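Local coordinates for putative uncharacterized protein (Ustilago maydis, PDB 4GNX) that forms an OB-fold subunit of replication protein A, which binds single-stranded DNA, at residues V12-I17 / Y57-G62; A43-I48 / I85-Y90. One frame throughout, in Å; residues are numbered along the deposited sequence.

Contact 1 (V12-I17 / Y57-G62); sequences VTIRQI and YSVEDG
Val59, near the end of strand 54-60, opens the contact on its apolar side. Its CG1 lies 3.9 Å from CD1 of Ile14, and Ile14 CD1 also comes within 4.0 Å of Glu60 CA. Ile14 gets there because CG1 stands beside the backbone N, anti to the carbonyl carbon (chi1 -67°), and the chain is then extended, carrying CD1 away from the helix toward the strand. Ile66 and Thr63 also pack on this isoleucine. Glu60 points away from the helix; its OE1 forms a salt bridge with Arg46, while OE2 pairs with Arg22 of a neighbouring subunit and, through its anti lone pair, accepts from Gly62 N.

Asp61 follows just past the strand end and supplies the polar half. With CG in the crowded position between backbone N and carbonyl carbon (chi1 70°), its carboxylate runs past the Ile14 side chain in the opposite direction, CD1 lying 3.5 Å from Asp61 CG. OD2 accepts from Ile14 N at 3.0 Å, almost straight (177°), the donor being above the carboxylate plane. Ile14 is the first residue of helix 14-19, so the OB-fold barrel here places a carboxylate at the start of a helix, where the helix dipole would be expected to stabilise the charge. The other oxygen, OD1, accepts from Thr63 N, so both branches of the carboxylate are held.

Thr13, at the N-cap, brings its CA to 3.8 Å from Asp61 OD2. It forms a capping box with Gln16: Gln16 N donates to Thr13 OG1 at 3.1 Å, and Thr13 N donates to Gln16 OE1 at 3.0 Å.

Contact 2 (A43-I48 / I85-Y90); sequences AVVRNI and IRNNVY
Strand 38-50 of the OB-fold barrel pairs antiparallel with the start of strand 90-100, Val44 and Tyr90 forming a non-hydrogen-bonded pair. Their side chains lie on the same face and cross obliquely: CG2 of Val44 sits over the centre of one face of the phenol ring in a CH-pi contact, while Tyr90 OH bonds to Glu62 of a neighbouring subunit. The other Val44 branch, CG1, lies over the centre of one face of the Arg46 guanidinium, 3.8 Å above its plane.

Arg46 and Asn88 run side by side in the same direction, guanidinium and amide planes 21° apart, so that NH1 reaches Asn88 OD1 at 2.8 Å in a weak hydrogen bond. Arg46 NE forms a salt bridge with Glu60 OE1, and Asn88 ND2 donates to Ile79 O of the neighbouring subunit. Arg46 and Asn47 form a classic beta bulge opposite Ser58.

Val45 points the other way, its CG2 packing 4.1 Å from Ile85 CG2, while its CG1 meets Asn87 OD1 at 3.7 Å, the side chains crossing at about a right angle. Ile48 CD1 lies against the Arg86 backbone. Val45 N donates to Val89 O, and Asn88 N to Val45 O at 2.6 Å, in the carbonyl plane.

The centres of the two contacts lie about 12 Å apart, and their segments alternate along the chain: 12-17, 43-48, 57-62, 85-90. Strands 38-50 and 54-60, consecutive antiparallel neighbours in one curled sheet, join them directly; Glu60 O of contact 1 faces Val44 N of contact 2 at 2.8 Å, a probable hydrogen bond. Contact 1 is buried near the centre of the chain and joins helix 14-19 to the barrel, whereas contact 2, farther out, brings the loop before strand 90-100 against strand 38-50. Both lie away from the bound DNA, their nearest atoms no closer to it than about 11 Å, and both border a neighbouring subunit.

Contact 1 (V12-I17 / Y57-G62)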
loop_
_atom_site.group_PDB
_atom_site.type_symbol
_atom_site.label_atom_id
_atom_site.label_comp_id
_atom_site.label_asym_id
_atom_site.label_seq_id
_atom_site.Cartn_x
_atom_site.Cartn_y
_atom_site.Cartn_z
ATOM N N VAL B 12 1.641 13.318 -9.148
ATOM C CA VAL B 12 1.957 14.679 -8.780
ATOM C C VAL B 12 0.707 15.494 -8.734
ATOM O O VAL B 12 -0.292 15.138 -9.355
ATOM C CB VAL B 12 2.894 15.374 -9.800
ATOM C CG1 VAL B 12 4.319 14.798 -9.761
ATOM C CG2 VAL B 12 2.301 15.334 -11.198
ATOM N N THR B 13 0.775 16.597 -7.990
ATOM C CA THR B 13 -0.294 17.594 -7.985
ATOM C C THR B 13 0.093 18.697 -8.937
ATOM O O THR B 13 1.269 18.916 -9.221
ATOM C CB THR B 13 -0.448 18.263 -6.622
ATOM O OG1 THR B 13 0.757 19.016 -6.339
ATOM C CG2 THR B 13 -0.760 17.214 -5.516
ATOM N N ILE B 14 -0.902 19.415 -9.419
ATOM C CA ILE B 14 -0.616 20.487 -10.327
ATOM C C ILE B 14 0.351 21.462 -9.674
ATOM O O ILE B 14 1.253 21.986 -10.363
ATOM C CB ILE B 14 -1.905 21.155 -10.817
ATOM C CG1 ILE B 14 -2.684 20.132 -11.687
ATOM C CG2 ILE B 14 -1.580 22.451 -11.569
ATOM C CD1 ILE B 14 -4.080 20.558 -12.088
ATOM N N ARG B 15 0.214 21.665 -8.354
ATOM C CA ARG B 15 1.131 22.563 -7.643
ATOM C C ARG B 15 2.597 22.168 -7.772
ATOM O O ARG B 15 3.474 23.039 -7.993
ATOM C CB ARG B 15 0.807 22.625 -6.175
ATOM C CG ARG B 15 1.449 23.802 -5.465
ATOM C CD ARG B 15 0.465 24.958 -5.496
ATOM N NE ARG B 15 0.843 26.019 -6.424
ATOM C CZ ARG B 15 0.011 26.906 -6.955
ATOM N NH1 ARG B 15 -1.294 26.874 -6.698
ATOM N NH2 ARG B 15 0.497 27.824 -7.772
ATOM N N GLN B 16 2.865 20.864 -7.613
ATOM C CA GLN B 16 4.218 20.335 -7.794
ATOM C C GLN B 16 4.673 20.539 -9.217
ATOM O O GLN B 16 5.806 20.984 -9.448
ATOM C CB GLN B 16 4.317 18.869 -7.442
ATOM C CG GLN B 16 4.312 18.542 -5.956
ATOM C CD GLN B 16 4.121 17.049 -5.731
ATOM O OE1 GLN B 16 3.154 16.436 -6.245
ATOM N NE2 GLN B 16 5.055 16.443 -5.004
ATOM N N ILE B 17 3.795 20.264 -10.176
ATOM C CA ILE B 17 4.135 20.607 -11.556
ATOM C C ILE B 17 4.576 22.067 -11.634
ATOM O O ILE B 17 5.642 22.354 -12.156
ATOM C CB ILE B 17 2.995 20.310 -12.537
ATOM C CG1 ILE B 17 2.630 18.825 -12.456
ATOM C CG2 ILE B 17 3.414 20.663 -13.944
ATOM C CD1 ILE B 17 1.360 18.469 -13.173
ATOM N N TYR B 57 -7.385 21.317 -23.012
ATOM C CA TYR B 57 -8.246 21.313 -21.823
ATOM C C TYR B 57 -7.638 22.211 -20.779
ATOM O O TYR B 57 -6.414 22.206 -20.587
ATOM C CB TYR B 57 -8.351 19.916 -21.218
ATOM C CG TYR B 57 -8.820 18.879 -22.192
ATOM C CD1 TYR B 57 -7.898 18.129 -22.925
ATOM C CD2 TYR B 57 -10.185 18.650 -22.401
ATOM C CE1 TYR B 57 -8.314 17.171 -23.842
ATOM C CE2 TYR B 57 -10.624 17.689 -23.313
ATOM C CZ TYR B 57 -9.683 16.947 -24.033
ATOM O OH TYR B 57 -10.069 15.981 -24.942
ATOM N N SER B 58 -8.478 22.985 -20.101
ATOM C CA SER B 58 -8.018 23.715 -18.940
ATOM C C SER B 58 -8.383 22.857 -17.780
ATOM O O SER B 58 -9.503 22.389 -17.661
ATOM C CB SER B 58 -8.687 25.058 -18.805
ATOM O OG SER B 58 -8.268 25.651 -17.596
ATOM N N VAL B 59 -7.430 22.629 -16.912
ATOM C CA VAL B 59 -7.588 21.592 -15.940
ATOM C C VAL B 59 -7.113 22.067 -14.564
ATOM O O VAL B 59 -6.118 22.791 -14.424
ATOM C CB VAL B 59 -6.866 20.336 -16.457
ATOM C CG1 VAL B 59 -5.871 19.768 -15.446
ATOM C CG2 VAL B 59 -7.878 19.324 -16.978
ATOM N N GLU B 60 -7.855 21.646 -13.548
ATOM C CA GLU B 60 -7.721 22.195 -12.210
ATOM C C GLU B 60 -8.071 21.120 -11.153
ATOM O O GLU B 60 -9.086 20.414 -11.301
ATOM C CB GLU B 60 -8.617 23.446 -12.119
ATOM C CG GLU B 60 -8.860 23.966 -10.720
ATOM C CD GLU B 60 -10.076 23.327 -10.078
ATOM O OE1 GLU B 60 -11.144 23.303 -10.748
ATOM O OE2 GLU B 60 -9.975 22.860 -8.913
ATOM N N ASP B 61 -7.219 20.993 -10.124
ATOM C CA ASP B 61 -7.341 19.983 -9.056
ATOM C C ASP B 61 -7.305 20.585 -7.646
ATOM O O ASP B 61 -6.786 19.972 -6.716
ATOM C CB ASP B 61 -6.192 18.987 -9.162
ATOM C CG ASP B 61 -4.825 19.601 -8.769
ATOM O OD1 ASP B 61 -4.764 20.835 -8.508
ATOM O OD2 ASP B 61 -3.800 18.860 -8.718
ATOM N N GLY B 62 -7.803 21.808 -7.485
ATOM C CA GLY B 62 -7.840 22.438 -6.183
ATOM C C GLY B 62 -6.491 22.918 -5.686
ATOM O O GLY B 62 -6.412 23.564 -4.628
#

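Contact 2 (A43-I48 / I85-Y90)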
loop_
_atom_site.group_PDB
_atom_site.type_symbol
_atom_site.label_atom_id
_atom_site.label_comp_id
_atom_site.label_asym_id
_atom_site.label_seq_id
_atom_site.Cartn_x
_atom_site.Cartn_y
_atom_site.Cartn_z
ATOM N N ALA B 43 -7.857 15.522 -12.101
ATOM C CA ALA B 43 -8.232 16.932 -12.128
ATOM C C ALA B 43 -9.588 17.076 -12.786
ATOM O O ALA B 43 -10.109 16.106 -13.359
ATOM C CB ALA B 43 -7.206 17.734 -12.899
ATOM N N VAL B 44 -10.136 18.293 -12.707
ATOM C CA VAL B 44 -11.425 18.613 -13.301
ATOM C C VAL B 44 -11.257 19.517 -14.518
ATOM O O VAL B 44 -10.550 20.539 -14.468
ATOM C CB VAL B 44 -12.359 19.273 -12.285
ATOM C CG1 VAL B 44 -13.737 19.527 -12.893
ATOM C CG2 VAL B 44 -12.500 18.372 -11.082
ATOM N N VAL B 45 -11.894 19.114 -15.616
ATOM C CA VAL B 45 -11.871 19.856 -16.840
ATOM C C VAL B 45 -12.744 21.070 -16.620
ATOM O O VAL B 45 -13.889 20.956 -16.173
ATOM C CB VAL B 45 -12.470 19.021 -17.972
ATOM C CG1 VAL B 45 -12.269 19.716 -19.319
ATOM C CG2 VAL B 45 -11.873 17.631 -17.973
ATOM N N ARG B 46 -12.211 22.231 -16.953
ATOM C CA ARG B 46 -12.934 23.472 -16.782
ATOM C C ARG B 46 -13.212 24.192 -18.093
ATOM O O ARG B 46 -14.181 24.948 -18.190
ATOM C CB ARG B 46 -12.166 24.393 -15.856
ATOM C CG ARG B 46 -12.207 23.947 -14.420
ATOM C CD ARG B 46 -13.605 23.931 -13.821
ATOM N NE ARG B 46 -13.529 23.564 -12.411
ATOM C CZ ARG B 46 -14.537 23.096 -11.689
ATOM N NH1 ARG B 46 -15.745 22.926 -12.234
ATOM N NH2 ARG B 46 -14.329 22.798 -10.411
ATOM N N ASN B 47 -12.337 23.983 -19.078
ATOM C CA ASN B 47 -12.542 24.466 -20.449
ATOM C C ASN B 47 -11.960 23.514 -21.528
ATOM O O ASN B 47 -10.998 22.771 -21.265
ATOM C CB ASN B 47 -12.004 25.887 -20.605
ATOM C CG ASN B 47 -12.131 26.408 -22.023
ATOM O OD1 ASN B 47 -11.125 26.607 -22.710
ATOM N ND2 ASN B 47 -13.369 26.606 -22.478
ATOM N N ILE B 48 -12.570 23.519 -22.713
ATOM C CA ILE B 48 -12.131 22.668 -23.804
ATOM C C ILE B 48 -12.064 23.475 -25.089
ATOM O O ILE B 48 -13.074 23.942 -25.599
ATOM C CB ILE B 48 -13.060 21.450 -24.028
ATOM C CG1 ILE B 48 -13.244 20.638 -22.749
ATOM C CG2 ILE B 48 -12.499 20.558 -25.121
ATOM C CD1 ILE B 48 -14.322 19.576 -22.837
ATOM N N ILE B 85 -15.574 13.051 -22.480
ATOM C CA ILE B 85 -15.029 14.120 -21.638
ATOM C C ILE B 85 -15.737 15.458 -21.861
ATOM O O ILE B 85 -15.847 15.944 -22.988
ATOM C CB ILE B 85 -13.516 14.309 -21.866
ATOM C CG1 ILE B 85 -12.739 13.188 -21.176
ATOM C CG2 ILE B 85 -13.059 15.659 -21.322
ATOM C CD1 ILE B 85 -11.327 12.990 -21.674
ATOM N N ARG B 86 -16.205 16.045 -20.769
ATOM C CA ARG B 86 -16.868 17.333 -20.791
ATOM C C ARG B 86 -16.434 18.178 -19.605
ATOM O O ARG B 86 -15.714 17.709 -18.730
ATOM C CB ARG B 86 -18.373 17.127 -20.801
ATOM C CG ARG B 86 -18.872 16.824 -22.201
ATOM C CD ARG B 86 -19.850 15.668 -22.222
ATOM N NE ARG B 86 -21.241 16.128 -22.229
ATOM C CZ ARG B 86 -21.993 16.273 -21.137
ATOM N NH1 ARG B 86 -21.491 15.992 -19.917
ATOM N NH2 ARG B 86 -23.253 16.694 -21.272
ATOM N N ASN B 87 -16.845 19.437 -19.594
ATOM C CA ASN B 87 -16.528 20.332 -18.499
ATOM C C ASN B 87 -17.043 19.826 -17.163
ATOM O O ASN B 87 -18.045 19.114 -17.104
ATOM C CB ASN B 87 -17.091 21.713 -18.786
ATOM C CG ASN B 87 -16.152 22.529 -19.608
ATOM O OD1 ASN B 87 -14.976 22.178 -19.728
ATOM N ND2 ASN B 87 -16.638 23.611 -20.180
ATOM N N ASN B 88 -16.346 20.188 -16.094
ATOM C CA ASN B 88 -16.818 19.889 -14.759
ATOM C C ASN B 88 -16.842 18.373 -14.450
ATOM O O ASN B 88 -17.718 17.870 -13.737
ATOM C CB ASN B 88 -18.170 20.563 -14.532
ATOM C CG ASN B 88 -18.553 20.628 -13.071
ATOM O OD1 ASN B 88 -17.710 20.871 -12.183
ATOM N ND2 ASN B 88 -19.843 20.412 -12.806
ATOM N N VAL B 89 -15.828 17.675 -14.965
ATOM C CA VAL B 89 -15.719 16.207 -14.899
ATOM C C VAL B 89 -14.308 15.814 -14.432
ATOM O O VAL B 89 -13.312 16.349 -14.923
ATOM C CB VAL B 89 -16.022 15.576 -16.300
ATOM C CG1 VAL B 89 -15.348 14.229 -16.465
ATOM C CG2 VAL B 89 -17.520 15.464 -16.561
ATOM N N TYR B 90 -14.208 14.885 -13.488
ATOM C CA TYR B 90 -12.888 14.404 -13.108
ATOM C C TYR B 90 -12.253 13.503 -14.163
ATOM O O TYR B 90 -12.937 12.728 -14.841
ATOM C CB TYR B 90 -12.910 13.728 -11.755
ATOM C CG TYR B 90 -12.719 14.699 -10.609
ATOM C CD1 TYR B 90 -13.804 15.175 -9.896
ATOM C CD2 TYR B 90 -11.437 15.137 -10.231
ATOM C CE1 TYR B 90 -13.629 16.047 -8.844
ATOM C CE2 TYR B 90 -11.253 16.011 -9.172
ATOM C CZ TYR B 90 -12.352 16.474 -8.495
ATOM O OH TYR B 90 -12.214 17.363 -7.454
#